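Local atomic coordinates of putative metal-dependent hydrolase (Bacillus subtilis, PDB entry 6KNS), a protein that binds two zinc ions in a metallo-beta-lactamase fold and probably acts as a metal-dependent hydrolase, perhaps as a 3'-tRNA processing endoribonuclease. Residues S26-Q31 / L214-P219; L94-H99 / Q107-K112; S167-S172 / A205-A210. One frame throughout, in Å; residues are numbered along the deposited sequence.

Contact 1 of 3, residues S26-Q31 / L214-P219. With ZN (zinc ion), chain G.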
loop_
_atom_site.group_PDB
_atom_site.type_symbol
_atom_site.label_atom_id
_atom_site.label_comp_id
_atom_site.label_asym_id
_atom_site.label_seq_id
_atom_site.Cartn_x
_atom_site.Cartn_y
_atom_site.Cartn_z
ATOM N N SER A 26 8.861 -0.933 -4.367
ATOM C CA SER A 26 9.505 -2.212 -4.571
ATOM C C SER A 26 8.654 -3.476 -4.378
ATOM O O SER A 26 8.093 -3.716 -3.328
ATOM C CB SER A 26 10.747 -2.326 -3.710
ATOM O OG SER A 26 11.694 -1.318 -4.044
ATOM N N GLY A 27 8.639 -4.289 -5.425
ATOM C CA GLY A 27 8.031 -5.613 -5.445
ATOM C C GLY A 27 8.419 -6.346 -6.725
ATOM O O GLY A 27 8.257 -5.809 -7.840
ATOM N N TYR A 28 8.962 -7.557 -6.577
ATOM C CA TYR A 28 9.426 -8.361 -7.737
ATOM C C TYR A 28 8.901 -9.786 -7.640
ATOM O O TYR A 28 9.084 -10.452 -6.611
ATOM C CB TYR A 28 10.943 -8.362 -7.807
ATOM C CG TYR A 28 11.447 -6.966 -7.788
ATOM C CD1 TYR A 28 11.636 -6.274 -8.964
ATOM C CD2 TYR A 28 11.670 -6.306 -6.591
ATOM C CE1 TYR A 28 12.059 -4.954 -8.958
ATOM C CE2 TYR A 28 12.095 -4.995 -6.577
ATOM C CZ TYR A 28 12.293 -4.327 -7.776
ATOM O OH TYR A 28 12.706 -3.036 -7.770
ATOM N N LEU A 29 8.272 -10.261 -8.716
ATOM C CA LEU A 29 7.682 -11.580 -8.724
ATOM C C LEU A 29 8.631 -12.540 -9.433
ATOM O O LEU A 29 8.896 -12.385 -10.624
ATOM C CB LEU A 29 6.331 -11.549 -9.423
ATOM C CG LEU A 29 5.648 -12.884 -9.772
ATOM C CD1 LEU A 29 5.311 -13.723 -8.558
ATOM C CD2 LEU A 29 4.383 -12.590 -10.533
ATOM N N PHE A 30 9.111 -13.541 -8.688
ATOM C CA PHE A 30 9.956 -14.586 -9.236
ATOM C C PHE A 30 9.165 -15.866 -9.358
ATOM O O PHE A 30 8.589 -16.322 -8.394
ATOM C CB PHE A 30 11.140 -14.831 -8.315
ATOM C CG PHE A 30 12.195 -13.762 -8.370
ATOM C CD1 PHE A 30 11.946 -12.508 -7.885
ATOM C CD2 PHE A 30 13.448 -14.040 -8.913
ATOM C CE1 PHE A 30 12.923 -11.543 -7.926
ATOM C CE2 PHE A 30 14.431 -13.088 -8.950
ATOM C CZ PHE A 30 14.178 -11.840 -8.472
ATOM N N GLN A 31 9.149 -16.456 -10.550
ATOM C CA GLN A 31 8.383 -17.652 -10.784
ATOM C C GLN A 31 9.206 -18.736 -11.384
ATOM O O GLN A 31 10.063 -18.488 -12.223
ATOM C CB GLN A 31 7.177 -17.371 -11.686
ATOM C CG GLN A 31 6.126 -16.482 -11.021
ATOM C CD GLN A 31 4.981 -16.135 -11.968
ATOM O OE1 GLN A 31 5.146 -15.391 -12.965
ATOM N NE2 GLN A 31 3.825 -16.698 -11.681
ATOM N N LEU A 214 19.272 -4.101 -14.924
ATOM C CA LEU A 214 17.950 -3.481 -14.773
ATOM C C LEU A 214 17.974 -2.477 -13.638
ATOM O O LEU A 214 18.233 -2.832 -12.504
ATOM C CB LEU A 214 16.866 -4.528 -14.475
ATOM C CG LEU A 214 15.422 -4.015 -14.377
ATOM C CD1 LEU A 214 14.914 -3.528 -15.745
ATOM C CD2 LEU A 214 14.487 -5.079 -13.835
ATOM N N LEU A 215 17.707 -1.223 -13.965
ATOM C CA LEU A 215 17.768 -0.148 -13.023
ATOM C C LEU A 215 16.401 0.059 -12.395
ATOM O O LEU A 215 15.404 0.168 -13.093
ATOM C CB LEU A 215 18.235 1.124 -13.746
ATOM C CG LEU A 215 19.589 1.013 -14.475
ATOM C CD1 LEU A 215 19.905 2.326 -15.244
ATOM C CD2 LEU A 215 20.738 0.662 -13.514
ATOM N N THR A 216 16.353 0.157 -11.076
ATOM C CA THR A 216 15.091 0.260 -10.366
ATOM C C THR A 216 15.212 1.194 -9.127
ATOM O O THR A 216 16.212 1.919 -8.949
ATOM C CB THR A 216 14.604 -1.171 -10.025
ATOM O OG1 THR A 216 13.275 -1.116 -9.497
ATOM C CG2 THR A 216 15.545 -1.875 -9.008
ATOM N N HIS A 217 14.177 1.212 -8.300
ATOM C CA HIS A 217 14.115 2.088 -7.124
ATOM C C HIS A 217 14.280 3.528 -7.570
ATOM O O HIS A 217 15.086 4.277 -7.035
ATOM C CB HIS A 217 15.172 1.705 -6.112
ATOM C CG HIS A 217 14.793 2.002 -4.705
ATOM N ND1 HIS A 217 15.008 3.232 -4.121
ATOM C CD2 HIS A 217 14.167 1.233 -3.773
ATOM C CE1 HIS A 217 14.572 3.195 -2.871
ATOM N NE2 HIS A 217 14.053 1.995 -2.637
ATOM N N LEU A 218 13.452 3.895 -8.538
ATOM C CA LEU A 218 13.647 5.071 -9.372
ATOM C C LEU A 218 13.274 6.365 -8.657
ATOM O O LEU A 218 12.428 6.361 -7.762
ATOM C CB LEU A 218 12.797 4.939 -10.636
ATOM C CG LEU A 218 13.076 3.723 -11.496
ATOM C CD1 LEU A 218 12.005 3.631 -12.663
ATOM C CD2 LEU A 218 14.528 3.769 -11.991
ATOM N N PRO A 219 13.904 7.483 -9.064
ATOM C CA PRO A 219 13.621 8.787 -8.459
ATOM C C PRO A 219 12.362 9.437 -9.037
ATOM O O PRO A 219 11.848 8.987 -10.034
ATOM C CB PRO A 219 14.845 9.618 -8.837
ATOM C CG PRO A 219 15.333 9.017 -10.127
ATOM C CD PRO A 219 15.030 7.534 -10.007
HETATM ZN ZN ZN G . 13.847 1.461 -0.608
#
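Ser26 and His217 come closest along the backbone, their CA atoms 6.8 Å apart, where strand 27-32 begins and strand 212-216 has just ended; the two strands belong to different sheets and meet through side chains. The one polar link is between hydroxyls: Tyr28 OH lies 2.6 Å from Thr216 OG1, a short hydrogen bond that either group could donate. The two side chains reach for each other from opposite directions, and OG1 sits at the edge of the tyrosine ring, in its plane. The methyl of Thr216 closes on the same phenol oxygen, CG2 to OH 3.3 Å. Next door, Ser26 OG approaches the imidazole of His217 obliquely, 3.6 Å from CD2. With CG turned anti to the backbone N (chi1 -151°), that ring carries NE2 to within 2.1 Å of the zinc ion, whose other ligands are Asp69, His70 and Asp161. The contact thus joins the two sheets of the metallo-beta-lactamase fold right beside its dinuclear zinc site. Away from the metal, Tyr28 packs on Val11 of strand 7-13 and its ring meets that of Tyr158, while Leu215 and Leu218 lie against strand 238-241 and helix 225-231.

Contact 2 of 3, residues L94-H99 / Q107-K112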
loop_
_atom_site.group_PDB
_atom_site.type_symbol
_atom_site.label_atom_id
_atom_site.label_comp_id
_atom_site.label_asym_id
_atom_site.label_seq_id
_atom_site.Cartn_x
_atom_site.Cartn_y
_atom_site.Cartn_z
ATOM N N LEU A 94 1.240 -18.844 4.555
ATOM C CA LEU A 94 2.201 -18.282 3.618
ATOM C C LEU A 94 3.436 -17.916 4.446
ATOM O O LEU A 94 3.311 -17.137 5.383
ATOM C CB LEU A 94 1.629 -17.043 2.978
ATOM C CG LEU A 94 2.588 -16.203 2.154
ATOM C CD1 LEU A 94 3.010 -16.993 0.878
ATOM C CD2 LEU A 94 1.940 -14.847 1.834
ATOM N N PRO A 95 4.615 -18.478 4.103
ATOM C CA PRO A 95 5.836 -18.075 4.806
ATOM C C PRO A 95 6.294 -16.683 4.313
ATOM O O PRO A 95 6.290 -16.417 3.100
ATOM C CB PRO A 95 6.862 -19.183 4.479
ATOM C CG PRO A 95 6.315 -19.894 3.193
ATOM C CD PRO A 95 4.792 -19.665 3.239
ATOM N N ILE A 96 6.641 -15.812 5.258
ATOM C CA ILE A 96 7.257 -14.533 4.957
ATOM C C ILE A 96 8.634 -14.514 5.620
ATOM O O ILE A 96 8.729 -14.492 6.845
ATOM C CB ILE A 96 6.430 -13.343 5.449
ATOM C CG1 ILE A 96 5.003 -13.402 4.905
ATOM C CG2 ILE A 96 7.087 -12.003 4.989
ATOM C CD1 ILE A 96 4.102 -12.302 5.429
ATOM N N TYR A 97 9.674 -14.587 4.787
ATOM C CA TYR A 97 11.085 -14.562 5.190
ATOM C C TYR A 97 11.574 -13.117 5.370
ATOM O O TYR A 97 11.336 -12.265 4.519
ATOM C CB TYR A 97 11.966 -15.245 4.113
ATOM C CG TYR A 97 11.698 -16.724 3.994
ATOM C CD1 TYR A 97 12.322 -17.609 4.845
ATOM C CD2 TYR A 97 10.756 -17.224 3.103
ATOM C CE1 TYR A 97 12.068 -18.974 4.794
ATOM C CE2 TYR A 97 10.476 -18.624 3.040
ATOM C CZ TYR A 97 11.138 -19.461 3.905
ATOM O OH TYR A 97 10.935 -20.787 3.922
ATOM N N GLY A 98 12.289 -12.864 6.456
ATOM C CA GLY A 98 12.860 -11.538 6.714
ATOM C C GLY A 98 14.015 -11.652 7.676
ATOM O O GLY A 98 14.204 -12.687 8.277
ATOM N N HIS A 99 14.810 -10.599 7.837
ATOM C CA HIS A 99 15.938 -10.705 8.773
ATOM C C HIS A 99 15.398 -10.415 10.151
ATOM O O HIS A 99 14.346 -9.815 10.273
ATOM C CB HIS A 99 17.087 -9.753 8.389
ATOM C CG HIS A 99 16.810 -8.313 8.655
ATOM N ND1 HIS A 99 16.943 -7.768 9.907
ATOM C CD2 HIS A 99 16.479 -7.291 7.825
ATOM C CE1 HIS A 99 16.662 -6.474 9.845
ATOM N NE2 HIS A 99 16.385 -6.159 8.592
ATOM N N GLN A 107 8.714 -9.506 14.146
ATOM C CA GLN A 107 7.539 -10.059 14.840
ATOM C C GLN A 107 6.183 -9.746 14.161
ATOM O O GLN A 107 5.202 -10.455 14.370
ATOM C CB GLN A 107 7.504 -9.592 16.297
ATOM C CG GLN A 107 8.494 -10.315 17.194
ATOM C CD GLN A 107 8.684 -9.568 18.539
ATOM O OE1 GLN A 107 8.463 -8.331 18.620
ATOM N NE2 GLN A 107 9.078 -10.304 19.573
ATOM N N LYS A 108 6.123 -8.716 13.340
ATOM C CA LYS A 108 4.875 -8.383 12.703
ATOM C C LYS A 108 4.527 -9.317 11.548
ATOM O O LYS A 108 3.409 -9.253 11.010
ATOM C CB LYS A 108 4.934 -6.943 12.185
ATOM C CG LYS A 108 5.039 -5.870 13.288
ATOM C CD LYS A 108 5.346 -4.509 12.620
ATOM C CE LYS A 108 5.575 -3.360 13.597
ATOM N NZ LYS A 108 5.847 -2.116 12.780
ATOM N N LEU A 109 5.475 -10.153 11.135
ATOM C CA LEU A 109 5.278 -10.972 9.955
ATOM C C LEU A 109 4.324 -12.147 10.213
ATOM O O LEU A 109 3.797 -12.694 9.270
ATOM C CB LEU A 109 6.630 -11.499 9.418
ATOM C CG LEU A 109 7.627 -10.404 8.993
ATOM C CD1 LEU A 109 8.878 -11.008 8.372
ATOM C CD2 LEU A 109 6.929 -9.388 8.031
ATOM N N THR A 110 4.153 -12.551 11.468
ATOM C CA THR A 110 3.338 -13.721 11.810
ATOM C C THR A 110 1.915 -13.289 12.217
ATOM O O THR A 110 1.729 -12.555 13.192
ATOM C CB THR A 110 3.970 -14.521 12.934
ATOM O OG1 THR A 110 5.252 -15.017 12.494
ATOM C CG2 THR A 110 3.048 -15.666 13.412
ATOM N N TYR A 111 0.912 -13.760 11.459
ATOM C CA TYR A 111 -0.489 -13.401 11.726
ATOM C C TYR A 111 -1.336 -14.643 11.752
ATOM O O TYR A 111 -1.544 -15.261 10.719
ATOM C CB TYR A 111 -0.967 -12.435 10.656
ATOM C CG TYR A 111 -2.388 -11.990 10.811
ATOM C CD1 TYR A 111 -2.769 -11.224 11.890
ATOM C CD2 TYR A 111 -3.362 -12.389 9.902
ATOM C CE1 TYR A 111 -4.073 -10.825 12.058
ATOM C CE2 TYR A 111 -4.677 -11.997 10.054
ATOM C CZ TYR A 111 -5.026 -11.197 11.133
ATOM O OH TYR A 111 -6.323 -10.791 11.318
ATOM N N LYS A 112 -1.820 -14.987 12.936
ATOM C CA LYS A 112 -2.573 -16.231 13.205
ATOM C C LYS A 112 -1.941 -17.429 12.542
ATOM O O LYS A 112 -0.741 -17.621 12.669
ATOM C CB LYS A 112 -4.024 -16.058 12.780
ATOM C CG LYS A 112 -4.559 -14.660 13.162
ATOM C CD LYS A 112 -5.991 -14.682 13.627
ATOM C CE LYS A 112 -6.476 -13.258 13.940
ATOM N NZ LYS A 112 -7.512 -13.237 14.989
#
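Leu109 sets CG, and Ile96 its longer branch CG1, beside the backbone N and anti to the carbonyl carbon (chi1 -61° and -55°), and the two side chains meet. In Ile96 this leaves the CG2 methyl anti to the backbone N, and that methyl receives the leucine. The setting is a beta-alpha-beta crossover of the metallo-beta-lactamase fold: parallel neighbours 94-98 and 115-119 are joined through helix 103-107, and the type I beta turn from Gln107 to Thr110 brings the chain back over the first strand.

Leu109 sits within this turn and points its side chain toward the strand, the CA atoms of Ile96 and Leu109 being 6.4 Å apart. The two side chains cross obliquely, and Ile96 CG2 touches both prongs of the leucine, at 4.0 Å from CD1 and 4.0 Å from CD2. The CD1 prong reaches further, over the backbone that follows Ile96, where Gly98, having no side chain, lets it pass beside the main chain; Gly98 N is 4.3 Å from CD1.

The contact itself is wholly apolar in its side chains, and Leu63 continues it by touching both Ile96 and Leu109, with Tyr66 also against the leucine. Polar grips on the turn come from elsewhere: Leu109 O is hydrogen-bonded by Thr115 OG1, Thr110 OG1 pairs with Gly117 N, and Lys108 O accepts from Gln78 NE2 of helix 74-86. Lys108 faces outward, packing on Lys108 of the second subunit. At the inner end, the CD1 methyl of Leu109 rests 3.8 Å from Ile96 O.

Contact 3 of 3, residues S167-S172 / A205-A210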
loop_
_atom_site.group_PDB
_atom_site.type_symbol
_atom_site.label_atom_id
_atom_site.label_comp_id
_atom_site.label_asym_id
_atom_site.label_seq_id
_atom_site.Cartn_x
_atom_site.Cartn_y
_atom_site.Cartn_z
ATOM N N SER A 167 32.155 -5.132 -2.352
ATOM C CA SER A 167 31.667 -6.485 -2.096
ATOM C C SER A 167 30.488 -6.902 -3.024
ATOM O O SER A 167 30.220 -8.095 -3.212
ATOM C CB SER A 167 31.257 -6.583 -0.641
ATOM O OG SER A 167 30.285 -5.570 -0.389
ATOM N N PHE A 168 29.780 -5.945 -3.617
ATOM C CA PHE A 168 28.734 -6.327 -4.567
ATOM C C PHE A 168 29.299 -7.085 -5.794
ATOM O O PHE A 168 28.555 -7.794 -6.472
ATOM C CB PHE A 168 27.990 -5.094 -5.072
ATOM C CG PHE A 168 26.825 -4.653 -4.214
ATOM C CD1 PHE A 168 25.763 -5.492 -3.990
ATOM C CD2 PHE A 168 26.770 -3.356 -3.714
ATOM C CE1 PHE A 168 24.655 -5.060 -3.244
ATOM C CE2 PHE A 168 25.691 -2.919 -2.972
ATOM C CZ PHE A 168 24.623 -3.764 -2.741
ATOM N N ILE A 169 30.602 -6.937 -6.080
ATOM C CA ILE A 169 31.155 -7.456 -7.326
ATOM C C ILE A 169 31.303 -8.962 -7.268
ATOM O O ILE A 169 30.749 -9.642 -8.132
ATOM C CB ILE A 169 32.447 -6.721 -7.747
ATOM C CG1 ILE A 169 32.085 -5.324 -8.256
ATOM C CG2 ILE A 169 33.229 -7.486 -8.833
ATOM C CD1 ILE A 169 33.279 -4.371 -8.365
ATOM N N PRO A 170 32.032 -9.498 -6.263
ATOM C CA PRO A 170 32.047 -10.956 -6.089
ATOM C C PRO A 170 30.667 -11.553 -5.837
ATOM O O PRO A 170 30.354 -12.609 -6.360
ATOM C CB PRO A 170 32.927 -11.169 -4.850
ATOM C CG PRO A 170 33.704 -9.912 -4.679
ATOM C CD PRO A 170 33.010 -8.819 -5.387
ATOM N N PHE A 171 29.854 -10.889 -5.031
ATOM C CA PHE A 171 28.494 -11.360 -4.795
ATOM C C PHE A 171 27.678 -11.571 -6.073
ATOM O O PHE A 171 26.957 -12.556 -6.186
ATOM C CB PHE A 171 27.745 -10.377 -3.894
ATOM C CG PHE A 171 26.394 -10.873 -3.445
ATOM C CD1 PHE A 171 26.289 -12.003 -2.615
ATOM C CD2 PHE A 171 25.236 -10.197 -3.818
ATOM C CE1 PHE A 171 25.021 -12.446 -2.171
ATOM C CE2 PHE A 171 23.983 -10.618 -3.385
ATOM C CZ PHE A 171 23.869 -11.732 -2.561
ATOM N N SER A 172 27.792 -10.637 -7.020
ATOM C CA SER A 172 26.980 -10.650 -8.238
ATOM C C SER A 172 27.670 -11.380 -9.391
ATOM O O SER A 172 27.149 -11.365 -10.509
ATOM C CB SER A 172 26.681 -9.219 -8.700
ATOM O OG SER A 172 26.138 -8.422 -7.655
ATOM N N ALA A 205 27.641 -4.104 -12.635
ATOM C CA ALA A 205 27.331 -4.965 -13.770
ATOM C C ALA A 205 28.632 -5.246 -14.554
ATOM O O ALA A 205 28.895 -6.373 -14.979
ATOM C CB ALA A 205 26.308 -4.295 -14.656
ATOM N N LYS A 206 29.446 -4.209 -14.721
ATOM C CA LYS A 206 30.669 -4.328 -15.523
ATOM C C LYS A 206 31.645 -5.287 -14.869
ATOM O O LYS A 206 32.013 -6.295 -15.461
ATOM C CB LYS A 206 31.353 -2.972 -15.740
ATOM C CG LYS A 206 32.753 -3.107 -16.346
ATOM C CD LYS A 206 33.365 -1.756 -16.639
ATOM C CE LYS A 206 34.675 -1.923 -17.384
ATOM N NZ LYS A 206 35.507 -0.729 -17.131
ATOM N N GLU A 207 32.037 -4.985 -13.638
ATOM C CA GLU A 207 33.100 -5.759 -12.991
ATOM C C GLU A 207 32.647 -7.158 -12.602
ATOM O O GLU A 207 33.468 -8.058 -12.513
ATOM C CB GLU A 207 33.660 -5.004 -11.801
ATOM C CG GLU A 207 34.328 -3.738 -12.248
ATOM C CD GLU A 207 35.197 -3.117 -11.200
ATOM O OE1 GLU A 207 35.915 -3.870 -10.510
ATOM O OE2 GLU A 207 35.185 -1.866 -11.078
ATOM N N ALA A 208 31.338 -7.341 -12.411
ATOM C CA ALA A 208 30.789 -8.675 -12.108
ATOM C C ALA A 208 30.610 -9.521 -13.378
ATOM O O ALA A 208 30.359 -10.716 -13.297
ATOM C CB ALA A 208 29.468 -8.549 -11.388
ATOM N N GLY A 209 30.707 -8.903 -14.547
ATOM C CA GLY A 209 30.294 -9.575 -15.794
ATOM C C GLY A 209 28.815 -9.972 -15.792
ATOM O O GLY A 209 28.477 -11.080 -16.124
ATOM N N ALA A 210 27.925 -9.082 -15.381
ATOM C CA ALA A 210 26.494 -9.389 -15.409
ATOM C C ALA A 210 26.009 -9.515 -16.854
ATOM O O ALA A 210 26.449 -8.775 -17.724
ATOM C CB ALA A 210 25.704 -8.322 -14.659
#
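Ala208 makes the buried half of this helix-helix contact, its CB lodged against the short helix 168-171 and its end at Ser172. The CA atoms of Ile169 and Ala208 are only 4.9 Å apart, a spacing that the small alanine permits. Its methyl lies 3.7 Å from Ile169 O and 3.8 Å from Ser172 O, with Ser172 CB close by at 3.9 Å. On this buried side Ser172 turns its hydroxyl back into its own helix: chi1 of -52° sets OG beside the backbone N, and OG donates to Phe168 O at 2.8 Å. That carbonyl also takes the Ser172 N-H, so two donors from one residue hold the helix end. Leu178 of strand 177-181 touches Ser172.

The outer side, just as close, belongs to Ile169 and ends at the solvent-exposed Glu207. They cross at a slant, Ile169 CD1 resting 3.5 Å from Glu207 CB and CG2 lying against the Glu207 backbone. The carboxylate passes the isoleucine, OE1 3.4 Å from CD1, and its OE2 forms a salt bridge with Arg203 one turn back. Gly209 closes helix 198-208 in a Schellman motif, and Ala208 shares a backbone hydrogen bond with Asn174. Between the segments themselves the contact is van der Waals, an alanine methyl on backbone carbonyls, while Ser172 OG and Glu207 OE2 find partners in their own helices.

Contact 1 closes a long loop of the chain within which both others are nested: contact 2 comes first, and contact 3 follows it. Contact 1 lies nearest the middle of the molecule, its centre about 6 Å from that of the chain, and it supplies a zinc ligand. The centres of contacts 2 and 3 lie about 21 Å and 18 Å from it, and about 31 Å from each other, on opposite sides of the chain's centre. Contact 2 shares a sheet with strand 27-32, and its Gly98 lies about 9 Å, between nearest atoms, from the side chain of the zinc ligand His65. Contact 3 lies away from the metals, but helix 198-208 leads directly into strand 212-216, after which His217 follows.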